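PDB 4IND: C381 turret protein from Sulfolobus turreted icosahedral virus, which probably builds, as a pentamer of triple jelly-roll subunits, the turrets that project from the icosahedral capsid of this archaeal virus. Local coordinates for residues S303-T308 with T366-L371; T312-Q317 with W331-G336; I287-G292 with I349-L354; N270-S275 with L371-I376. All coordinates share one frame; numbering follows the deposited sequence. Where two conformers were deposited one is given.

Contact 1. Residues S303-T308 with T366-L371; sequences SVSGLT and TITLIL
Ser303 O is held by one hydrogen bond and one weaker C-H...O contact. Ile370 N makes the bond at 2.8 Å, nearly along the C=O axis and with an N-H...O angle of 170°. Leu369 CA makes the weaker contact at 3.4 Å. Ser303 N returns a bond to Ile370 O at 3.0 Å. Two residues along, Ser305 and Thr368 form the same kind of hydrogen-bonded pair, Ser305 N reaching Thr368 O at 2.9 Å. Between these double links Val304 and Leu369 form a non-hydrogen-bonded pair. Val304 holds CG1 anti to the backbone N (chi1 175°), obliquely across Ile367 CB at 4.0 Å, while its CG2 comes within 3.8 Å of Leu369 CD1. Val304 and Ile367 pack on Cys314, Leu369 on Leu316 of strand 311-319, and Val304 and Leu369 also on Phe333, just past strand 328-332. On the reverse face Ile370 CG1, in the crowded position between N and carbonyl carbon (chi1 69°), lies 3.6 Å from Ser303 CB. Thr368 OG1 bonds to Ser275 OG. Strand 365-377 lies between 266-278 and 295-305, with 346-349 beyond, the BIDG order of a jelly roll.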
# COMPACT_ATOMS: atom_id res chain seq x y z
N SER A 303 30.47 -20.73 8.78
CA SER A 303 31.09 -21.80 9.54
C SER A 303 32.59 -21.77 9.31
O SER A 303 33.05 -21.37 8.24
CB SER A 303 30.53 -23.15 9.10
OG SER A 303 30.98 -24.18 9.94
N VAL A 304 33.35 -22.15 10.32
CA VAL A 304 34.81 -22.22 10.17
C VAL A 304 35.27 -23.61 10.58
O VAL A 304 34.89 -24.11 11.64
CB VAL A 304 35.53 -21.16 11.02
CG1 VAL A 304 37.04 -21.34 10.94
CG2 VAL A 304 35.13 -19.75 10.55
N SER A 305 36.07 -24.24 9.72
CA SER A 305 36.67 -25.52 10.04
C SER A 305 38.15 -25.32 10.24
O SER A 305 38.75 -24.39 9.67
CB SER A 305 36.42 -26.54 8.94
OG SER A 305 36.94 -26.08 7.71
N GLY A 306 38.75 -26.18 11.05
CA GLY A 306 40.18 -26.15 11.28
C GLY A 306 40.56 -25.41 12.54
O GLY A 306 41.74 -25.22 12.82
N LEU A 307 39.56 -24.98 13.31
CA LEU A 307 39.83 -24.31 14.58
C LEU A 307 40.50 -25.26 15.57
O LEU A 307 40.05 -26.39 15.75
CB LEU A 307 38.54 -23.78 15.19
CG LEU A 307 37.96 -22.55 14.50
CD1 LEU A 307 36.71 -22.06 15.22
CD2 LEU A 307 39.00 -21.45 14.41
N THR A 308 41.57 -24.79 16.20
CA THR A 308 42.23 -25.50 17.28
C THR A 308 42.56 -24.50 18.38
O THR A 308 42.35 -23.30 18.22
CB THR A 308 43.54 -26.17 16.82
OG1 THR A 308 44.52 -25.18 16.51
CG2 THR A 308 43.30 -27.05 15.60
N THR A 366 45.86 -23.47 9.30
CA THR A 366 44.99 -23.03 8.22
C THR A 366 43.53 -23.30 8.58
O THR A 366 43.15 -24.43 8.87
CB THR A 366 45.33 -23.73 6.88
OG1 THR A 366 46.63 -23.34 6.44
CG2 THR A 366 44.31 -23.37 5.81
N ILE A 367 42.73 -22.24 8.57
CA ILE A 367 41.31 -22.36 8.81
C ILE A 367 40.55 -22.03 7.54
O ILE A 367 41.05 -21.31 6.68
CB ILE A 367 40.86 -21.41 9.92
CG1 ILE A 367 41.20 -19.98 9.53
CG2 ILE A 367 41.52 -21.77 11.24
CD1 ILE A 367 40.71 -18.95 10.53
N THR A 368 39.35 -22.57 7.42
CA THR A 368 38.56 -22.36 6.23
C THR A 368 37.19 -21.85 6.61
O THR A 368 36.48 -22.51 7.38
CB THR A 368 38.44 -23.64 5.40
OG1 THR A 368 39.74 -24.04 4.96
CG2 THR A 368 37.55 -23.41 4.18
N LEU A 369 36.84 -20.68 6.08
CA LEU A 369 35.55 -20.08 6.30
C LEU A 369 34.63 -20.49 5.15
O LEU A 369 35.03 -20.45 3.99
CB LEU A 369 35.69 -18.55 6.31
CG LEU A 369 34.39 -17.74 6.30
CD1 LEU A 369 33.66 -17.94 7.60
CD2 LEU A 369 34.67 -16.25 6.04
N ILE A 370 33.42 -20.91 5.48
CA ILE A 370 32.39 -21.03 4.47
C ILE A 370 31.28 -20.05 4.82
O ILE A 370 31.02 -19.77 6.00
CB ILE A 370 31.84 -22.46 4.32
CG1 ILE A 370 31.03 -22.85 5.54
CG2 ILE A 370 32.96 -23.46 4.10
CD1 ILE A 370 30.71 -24.33 5.56
N LEU A 371 30.65 -19.52 3.79
CA LEU A 371 29.67 -18.46 3.96
C LEU A 371 28.59 -18.63 2.90
O LEU A 371 28.89 -18.94 1.74
CB LEU A 371 30.38 -17.11 3.83
CG LEU A 371 29.54 -15.84 3.83
CD1 LEU A 371 28.83 -15.69 5.17
CD2 LEU A 371 30.42 -14.63 3.55

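Contact 2. Residues T312-Q317 with W331-G336; sequences TQCQLQ and WDFIAG
Segments 312-317 and 331-336 run antiparallel, their end-to-end directions 165° apart, with Leu316 and Trp331 as the hydrogen-bonded pair and Gln315 and Asp332 as the non-hydrogen-bonded one. They form the E-F hairpin, which within this chain lies at one margin of the CHEF sheet of the jelly roll. Phe333 N prolongs the ladder by donating to Cys314 O at 2.9 Å, nearly along the C=O axis. Asp332, its CG anti to the backbone N (chi1 -176°), then turns the chain out of the strand: OD1 takes Ile334 N on its anti lone pair at 2.9 Å, an Asx turn, and Ala335 N from above the carboxylate plane at 3.1 Å. Asp332 OD2 accepts Gln315 NE2 at 3.2 Å, again from above the plane; the amide and carboxylate planes stand 87° apart. Gln315 OE1 in turn takes Gln313 NE2, whose own OE1 is bonded by Gln282, giving a row of linked amides. Trp331 also meets Phe271 of a neighbouring subunit edge-to-face. On the hydrophobic side Cys314 SG lies obliquely to the Phe333 ring, 3.9 Å from CD2. One face of that ring is covered by Trp331 CD1, 3.4 Å above its plane and over its centre.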
# COMPACT_ATOMS: atom_id res chain seq x y z
N THR A 312 43.61 -18.04 18.31
CA THR A 312 43.24 -17.16 19.42
C THR A 312 42.17 -16.15 19.04
O THR A 312 41.49 -15.60 19.91
CB THR A 312 44.46 -16.38 19.92
OG1 THR A 312 45.00 -15.60 18.85
CG2 THR A 312 45.53 -17.34 20.43
N GLN A 313 42.03 -15.90 17.75
CA GLN A 313 41.02 -14.97 17.28
C GLN A 313 40.46 -15.43 15.95
O GLN A 313 41.19 -15.82 15.05
CB GLN A 313 41.58 -13.56 17.14
CG GLN A 313 40.56 -12.55 16.58
CD GLN A 313 41.14 -11.16 16.37
OE1 GLN A 313 42.35 -11.01 16.17
NE2 GLN A 313 40.28 -10.15 16.40
N CYS A 314 39.14 -15.36 15.83
CA CYS A 314 38.49 -15.70 14.58
C CYS A 314 37.13 -15.04 14.59
O CYS A 314 36.16 -15.62 15.09
CB CYS A 314 38.39 -17.23 14.43
SG CYS A 314 37.80 -17.76 12.80
N GLN A 315 37.08 -13.81 14.09
CA GLN A 315 35.85 -13.03 14.07
C GLN A 315 35.45 -12.65 12.65
O GLN A 315 36.27 -12.12 11.89
CB GLN A 315 36.01 -11.76 14.91
CG GLN A 315 36.28 -12.03 16.37
CD GLN A 315 36.62 -10.78 17.14
OE1 GLN A 315 37.23 -9.86 16.61
NE2 GLN A 315 36.22 -10.74 18.41
N LEU A 316 34.20 -12.93 12.30
CA LEU A 316 33.63 -12.43 11.07
C LEU A 316 33.09 -11.03 11.35
O LEU A 316 32.38 -10.81 12.35
CB LEU A 316 32.50 -13.35 10.61
CG LEU A 316 31.97 -13.10 9.20
CD1 LEU A 316 33.08 -13.29 8.18
CD2 LEU A 316 30.79 -14.01 8.91
N GLN A 317 33.44 -10.07 10.48
CA GLN A 317 33.01 -8.69 10.66
C GLN A 317 32.37 -8.16 9.39
O GLN A 317 32.71 -8.59 8.28
CB GLN A 317 34.19 -7.81 11.05
CG GLN A 317 35.03 -8.36 12.17
CD GLN A 317 36.05 -7.37 12.66
OE1 GLN A 317 36.70 -6.69 11.87
NE2 GLN A 317 36.19 -7.28 13.97
N TRP A 331 29.96 -12.32 14.13
CA TRP A 331 30.07 -13.64 14.76
C TRP A 331 31.49 -13.89 15.20
O TRP A 331 32.44 -13.61 14.47
CB TRP A 331 29.61 -14.77 13.84
CG TRP A 331 29.48 -16.05 14.59
CD1 TRP A 331 30.35 -17.12 14.57
CD2 TRP A 331 28.46 -16.39 15.54
NE1 TRP A 331 29.92 -18.09 15.42
CE2 TRP A 331 28.76 -17.68 16.04
CE3 TRP A 331 27.32 -15.74 16.01
CZ2 TRP A 331 27.96 -18.33 16.99
CZ3 TRP A 331 26.51 -16.38 16.95
CH2 TRP A 331 26.84 -17.67 17.43
N ASP A 332 31.63 -14.43 16.40
CA ASP A 332 32.93 -14.77 16.92
C ASP A 332 32.99 -16.29 17.03
O ASP A 332 32.28 -16.89 17.84
CB ASP A 332 33.14 -14.11 18.28
CG ASP A 332 34.52 -14.36 18.85
OD1 ASP A 332 35.11 -15.42 18.55
OD2 ASP A 332 35.02 -13.49 19.59
N PHE A 333 33.79 -16.93 16.19
CA PHE A 333 33.80 -18.39 16.11
C PHE A 333 34.46 -19.04 17.32
O PHE A 333 34.25 -20.22 17.59
CB PHE A 333 34.45 -18.86 14.80
CG PHE A 333 33.68 -18.47 13.60
CD1 PHE A 333 32.64 -19.26 13.14
CD2 PHE A 333 33.96 -17.29 12.92
CE1 PHE A 333 31.90 -18.88 12.01
CE2 PHE A 333 33.23 -16.91 11.80
CZ PHE A 333 32.20 -17.70 11.35
N ILE A 334 35.28 -18.28 18.04
CA ILE A 334 35.89 -18.79 19.26
C ILE A 334 34.87 -18.72 20.40
O ILE A 334 34.57 -19.71 21.04
CB ILE A 334 37.14 -17.98 19.67
CG1 ILE A 334 38.15 -17.92 18.52
CG2 ILE A 334 37.76 -18.55 20.93
CD1 ILE A 334 38.62 -19.27 18.04
N ALA A 335 34.33 -17.53 20.64
CA ALA A 335 33.40 -17.29 21.73
C ALA A 335 32.03 -17.94 21.50
O ALA A 335 31.39 -18.42 22.43
CB ALA A 335 33.22 -15.78 21.96
N GLY A 336 31.59 -17.94 20.24
CA GLY A 336 30.25 -18.40 19.91
C GLY A 336 30.14 -19.81 19.37
O GLY A 336 29.05 -20.40 19.38

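Contact 3. Residues I287-G292 with I349-L354; sequences ILNVQG and INSIQL
Ile287 has psi of -47°, far from an extended strand value, which turns its N-H and that of Leu288 toward the same acceptor; Asn289 holds CG anti to its backbone N (chi1 -177°) and, with chi2 of -16°, swings OD1 back to its own chain. The first gives a classic beta bulge: Ile352 O receives Ile287 N at 2.9 Å, from above the carbonyl plane, and Leu288 N at 3.3 Å, in that plane and on a lone pair. The second gives an Asx turn, in which Gln291 N donates to Asn289 OD1 at 2.9 Å as the strand ends. Between the two, Ile352 N bonds Leu288 O at 2.8 Å, nearly along the C=O axis. Strands 283-289 and 351-358 paired in this way are C and H of the jelly-roll CHEF sheet, with C at its margin within this chain. Val290 N extends the ladder beyond the strand by donating to Asn350 O at 2.8 Å, and Val290 CG2, in the crowded position between N and carbonyl carbon, reaches obliquely to Asn350 CB at 3.9 Å. The amide of Asn350 is used by the next loop, its OD1 accepting from Leu321 N. Asn350 and Ser351 both face Thr319, a second classic bulge. Ser351 OG, anti to its backbone N, bonds Tyr327 OH. Toward the sandwich interior Ile287 CB lies 4.1 Å from Ile352 CG2, its side chain also meeting Leu369 and Leu371, while Ile287 CD1 approaches Leu354 CB at 4.3 Å.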
# COMPACT_ATOMS: atom_id res chain seq x y z
N ILE A 287 36.60 -10.72 2.52
CA ILE A 287 35.86 -11.83 1.93
C ILE A 287 35.07 -11.30 0.74
O ILE A 287 35.07 -11.89 -0.34
CB ILE A 287 34.87 -12.45 2.93
CG1 ILE A 287 35.60 -12.89 4.19
CG2 ILE A 287 34.13 -13.62 2.30
CD1 ILE A 287 36.77 -13.78 3.91
N LEU A 288 34.39 -10.18 0.95
CA LEU A 288 33.58 -9.60 -0.10
C LEU A 288 33.36 -8.12 0.17
O LEU A 288 33.13 -7.71 1.31
CB LEU A 288 32.25 -10.34 -0.21
CG LEU A 288 31.43 -10.12 -1.47
CD1 LEU A 288 32.34 -9.84 -2.67
CD2 LEU A 288 30.56 -11.34 -1.73
N ASN A 289 33.44 -7.31 -0.88
CA ASN A 289 33.21 -5.87 -0.79
C ASN A 289 32.48 -5.41 -2.03
O ASN A 289 33.06 -5.37 -3.12
CB ASN A 289 34.54 -5.12 -0.64
CG ASN A 289 34.33 -3.62 -0.47
OD1 ASN A 289 33.25 -3.09 -0.76
ND2 ASN A 289 35.36 -2.92 -0.02
N VAL A 290 31.19 -5.08 -1.89
CA VAL A 290 30.41 -4.65 -3.06
C VAL A 290 30.05 -3.18 -2.99
O VAL A 290 29.16 -2.71 -3.71
CB VAL A 290 29.17 -5.53 -3.30
CG1 VAL A 290 29.59 -7.00 -3.48
CG2 VAL A 290 28.18 -5.41 -2.12
N GLN A 291 30.75 -2.44 -2.14
CA GLN A 291 30.51 -0.99 -2.07
C GLN A 291 30.69 -0.32 -3.44
O GLN A 291 31.68 -0.56 -4.13
CB GLN A 291 31.43 -0.31 -1.05
CG GLN A 291 31.18 1.20 -0.92
CD GLN A 291 32.21 1.91 -0.06
OE1 GLN A 291 33.38 1.52 -0.03
NE2 GLN A 291 31.78 2.97 0.63
N GLY A 292 29.73 0.51 -3.84
CA GLY A 292 29.83 1.22 -5.10
C GLY A 292 29.38 0.42 -6.30
O GLY A 292 29.52 0.87 -7.42
N ILE A 349 24.45 -4.77 4.85
CA ILE A 349 25.90 -4.59 4.86
C ILE A 349 26.37 -4.68 3.41
O ILE A 349 25.63 -5.16 2.55
CB ILE A 349 26.57 -5.70 5.67
CG1 ILE A 349 26.06 -7.05 5.17
CG2 ILE A 349 26.25 -5.53 7.15
CD1 ILE A 349 26.94 -8.21 5.51
N ASN A 350 27.59 -4.24 3.14
CA ASN A 350 28.11 -4.35 1.78
C ASN A 350 29.58 -4.73 1.76
O ASN A 350 30.23 -4.74 0.71
CB ASN A 350 27.86 -3.07 0.97
CG ASN A 350 28.39 -1.82 1.65
OD1 ASN A 350 29.26 -1.90 2.51
ND2 ASN A 350 27.85 -0.66 1.27
N SER A 351 30.12 -5.02 2.94
CA SER A 351 31.50 -5.48 3.04
C SER A 351 31.69 -6.43 4.22
O SER A 351 31.19 -6.17 5.31
CB SER A 351 32.45 -4.29 3.14
OG SER A 351 33.79 -4.73 3.11
N ILE A 352 32.39 -7.53 3.96
CA ILE A 352 32.63 -8.59 4.94
C ILE A 352 34.12 -8.89 5.02
O ILE A 352 34.77 -9.02 3.99
CB ILE A 352 31.97 -9.90 4.52
CG1 ILE A 352 30.51 -9.68 4.16
CG2 ILE A 352 32.10 -10.95 5.62
CD1 ILE A 352 29.70 -9.20 5.31
N GLN A 353 34.65 -9.03 6.23
CA GLN A 353 36.04 -9.46 6.40
C GLN A 353 36.16 -10.45 7.56
O GLN A 353 35.32 -10.50 8.46
CB GLN A 353 36.97 -8.26 6.61
CG GLN A 353 36.73 -7.52 7.92
CD GLN A 353 37.57 -6.26 8.05
OE1 GLN A 353 38.04 -5.70 7.05
NE2 GLN A 353 37.77 -5.82 9.29
N LEU A 354 37.21 -11.27 7.52
CA LEU A 354 37.53 -12.18 8.61
C LEU A 354 38.81 -11.71 9.28
O LEU A 354 39.83 -11.50 8.62
CB LEU A 354 37.73 -13.60 8.10
CG LEU A 354 37.96 -14.66 9.17
CD1 LEU A 354 36.69 -14.91 9.96
CD2 LEU A 354 38.45 -15.95 8.54

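Contact 4. Residues N270-S275 with L371-I376; sequences NFVTQS and LVYEQI. With 2HP (dihydrogenphosphate ion), chain B.
Tyr373 sits on strand 365-377 beside strand 266-278, which is strand B and, within this chain, the margin of the BIDG sheet of the jelly roll. From its CB the tyrosine places CG in the crowded position between the backbone N and the carbonyl carbon (chi1 72°), which lays the ring back alongside the partner strand. CD2 passes 3.7 Å from Asn270 O. Next along the ring, CE2 lies 3.7 Å from Asn270 CB and 3.9 Å from Val272 CG1, the valine methyl arriving at the ring edge, near its plane. CZ sits by the same Asn270 CB, and at the tip OH comes within 3.6 Å of Asn270 ND2, a side-by-side approach with amide and ring planes 41° apart and no hydrogen bond between them; ND2 has a weak bond to Asn268 OD1 instead. The strands run antiparallel at 139°, and this divergence goes with pairing over three bridges, from Asn270-Tyr373 to Val272-Leu371. Asn270 N donates to Tyr373 O at 2.9 Å and Val272 N to Leu371 O at 2.8 Å, both nearly along the C=O axis, and each pair is closed by a return bond from the other strand. Between them Phe271 and Val372 form the non-hydrogen-bonded pair on the reverse face, where Phe271 CD1 touches Val372 CG2 at 3.7 Å; Val372 also packs on Trp331 of a neighbouring subunit. Further along strand 365-377, Ile376 borders a bound dihydrogenphosphate that is hydrogen-bonded by Lys231 NZ and His296 NE2. Ile376 CD1 lies 3.2 Å from O1 of this ion.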
# COMPACT_ATOMS: atom_id res chain seq x y z
N ASN A 270 24.98 -17.36 -2.95
CA ASN A 270 26.24 -18.06 -3.14
C ASN A 270 26.73 -18.70 -1.87
O ASN A 270 26.63 -18.12 -0.78
CB ASN A 270 27.31 -17.10 -3.66
CG ASN A 270 27.00 -16.60 -5.06
OD1 ASN A 270 27.14 -17.33 -6.04
ND2 ASN A 270 26.59 -15.35 -5.17
N PHE A 271 27.25 -19.92 -2.02
CA PHE A 271 28.02 -20.59 -1.00
C PHE A 271 29.47 -20.36 -1.41
O PHE A 271 29.88 -20.74 -2.51
CB PHE A 271 27.69 -22.08 -1.04
CG PHE A 271 28.46 -22.92 -0.07
CD1 PHE A 271 27.84 -23.44 1.06
CD2 PHE A 271 29.80 -23.23 -0.30
CE1 PHE A 271 28.54 -24.24 1.97
CE2 PHE A 271 30.52 -24.05 0.60
CZ PHE A 271 29.88 -24.55 1.73
N VAL A 272 30.25 -19.75 -0.52
CA VAL A 272 31.63 -19.42 -0.85
C VAL A 272 32.56 -19.88 0.25
O VAL A 272 32.16 -20.03 1.41
CB VAL A 272 31.81 -17.90 -1.15
CG1 VAL A 272 31.60 -17.08 0.10
CG2 VAL A 272 33.20 -17.65 -1.72
N THR A 273 33.80 -20.13 -0.12
CA THR A 273 34.77 -20.67 0.81
C THR A 273 36.05 -19.84 0.72
O THR A 273 36.41 -19.34 -0.35
CB THR A 273 35.07 -22.15 0.52
OG1 THR A 273 35.75 -22.72 1.64
CG2 THR A 273 35.94 -22.28 -0.71
N GLN A 274 36.73 -19.68 1.85
CA GLN A 274 37.94 -18.89 1.89
C GLN A 274 38.87 -19.44 2.95
O GLN A 274 38.48 -19.59 4.10
CB GLN A 274 37.59 -17.43 2.20
CG GLN A 274 38.79 -16.52 2.38
CD GLN A 274 39.56 -16.32 1.09
OE1 GLN A 274 38.96 -16.07 0.04
NE2 GLN A 274 40.88 -16.44 1.16
N SER A 275 40.10 -19.76 2.56
CA SER A 275 41.09 -20.23 3.52
C SER A 275 42.00 -19.11 3.99
O SER A 275 42.27 -18.16 3.25
CB SER A 275 41.92 -21.37 2.94
OG SER A 275 41.17 -22.57 2.92
N LEU A 371 30.65 -19.52 3.79
CA LEU A 371 29.67 -18.46 3.96
C LEU A 371 28.59 -18.63 2.90
O LEU A 371 28.89 -18.94 1.74
CB LEU A 371 30.38 -17.11 3.83
CG LEU A 371 29.54 -15.84 3.83
CD1 LEU A 371 28.83 -15.69 5.17
CD2 LEU A 371 30.42 -14.63 3.55
N VAL A 372 27.33 -18.50 3.32
CA VAL A 372 26.23 -18.41 2.38
C VAL A 372 25.69 -17.00 2.49
O VAL A 372 25.37 -16.54 3.58
CB VAL A 372 25.12 -19.41 2.70
CG1 VAL A 372 23.94 -19.18 1.78
CG2 VAL A 372 25.64 -20.84 2.56
N TYR A 373 25.57 -16.32 1.35
CA TYR A 373 25.09 -14.94 1.36
C TYR A 373 24.28 -14.67 0.10
O TYR A 373 24.43 -15.38 -0.91
CB TYR A 373 26.26 -13.96 1.42
CG TYR A 373 27.05 -13.89 0.14
CD1 TYR A 373 26.74 -12.96 -0.84
CD2 TYR A 373 28.12 -14.75 -0.10
CE1 TYR A 373 27.47 -12.89 -2.02
CE2 TYR A 373 28.85 -14.68 -1.28
CZ TYR A 373 28.51 -13.76 -2.23
OH TYR A 373 29.22 -13.68 -3.40
N GLU A 374 23.43 -13.66 0.16
CA GLU A 374 22.72 -13.19 -1.00
C GLU A 374 23.32 -11.86 -1.41
O GLU A 374 23.71 -11.06 -0.55
CB GLU A 374 21.23 -12.98 -0.68
CG GLU A 374 20.49 -14.21 -0.17
CD GLU A 374 19.03 -13.89 0.21
OE1 GLU A 374 18.20 -14.82 0.25
OE2 GLU A 374 18.72 -12.70 0.46
N GLN A 375 23.39 -11.62 -2.71
CA GLN A 375 23.68 -10.27 -3.21
C GLN A 375 22.37 -9.67 -3.69
O GLN A 375 21.67 -10.28 -4.52
CB GLN A 375 24.71 -10.32 -4.34
CG GLN A 375 24.99 -8.95 -4.96
CD GLN A 375 26.23 -8.97 -5.83
OE1 GLN A 375 26.78 -10.03 -6.13
NE2 GLN A 375 26.69 -7.79 -6.23
N ILE A 376 22.04 -8.50 -3.18
CA ILE A 376 20.73 -7.91 -3.39
C ILE A 376 20.88 -6.57 -4.08
O ILE A 376 21.77 -5.79 -3.74
CB ILE A 376 20.01 -7.76 -2.06
CG1 ILE A 376 19.83 -9.16 -1.44
CG2 ILE A 376 18.69 -7.03 -2.24
CD1 ILE A 376 19.42 -9.17 0.00
P 2HP B . 17.17 -5.46 1.77
O1 2HP B . 18.06 -6.63 1.46
O2 2HP B . 17.32 -4.59 0.55
O3 2HP B . 17.68 -4.74 3.07
O4 2HP B . 15.68 -5.88 1.89

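In the fold
All four contacts lie in the third, nucleoplasmin-like/VP domain of the chain. Following it from the N terminus, strand B (266-278) opens the widest loop, closed only by contact 4 when strand 365-377 returns. Strand C then starts the loop of contact 3 and strand D that of contact 1; both nest inside contact 4. Contacts 1 and 3 cross, because H follows C and D but precedes strand 365-377. Contact 2, the E-F hairpin, closes first and nests inside all three. Contacts 1 and 4 share Leu371 in the BIDG sheet; contacts 2 and 3 tie the CHEF sheet, with Gln317 N bonding Gln353 O between them. The two sheets meet where Ile367 CD1 packs on Leu354 CD2.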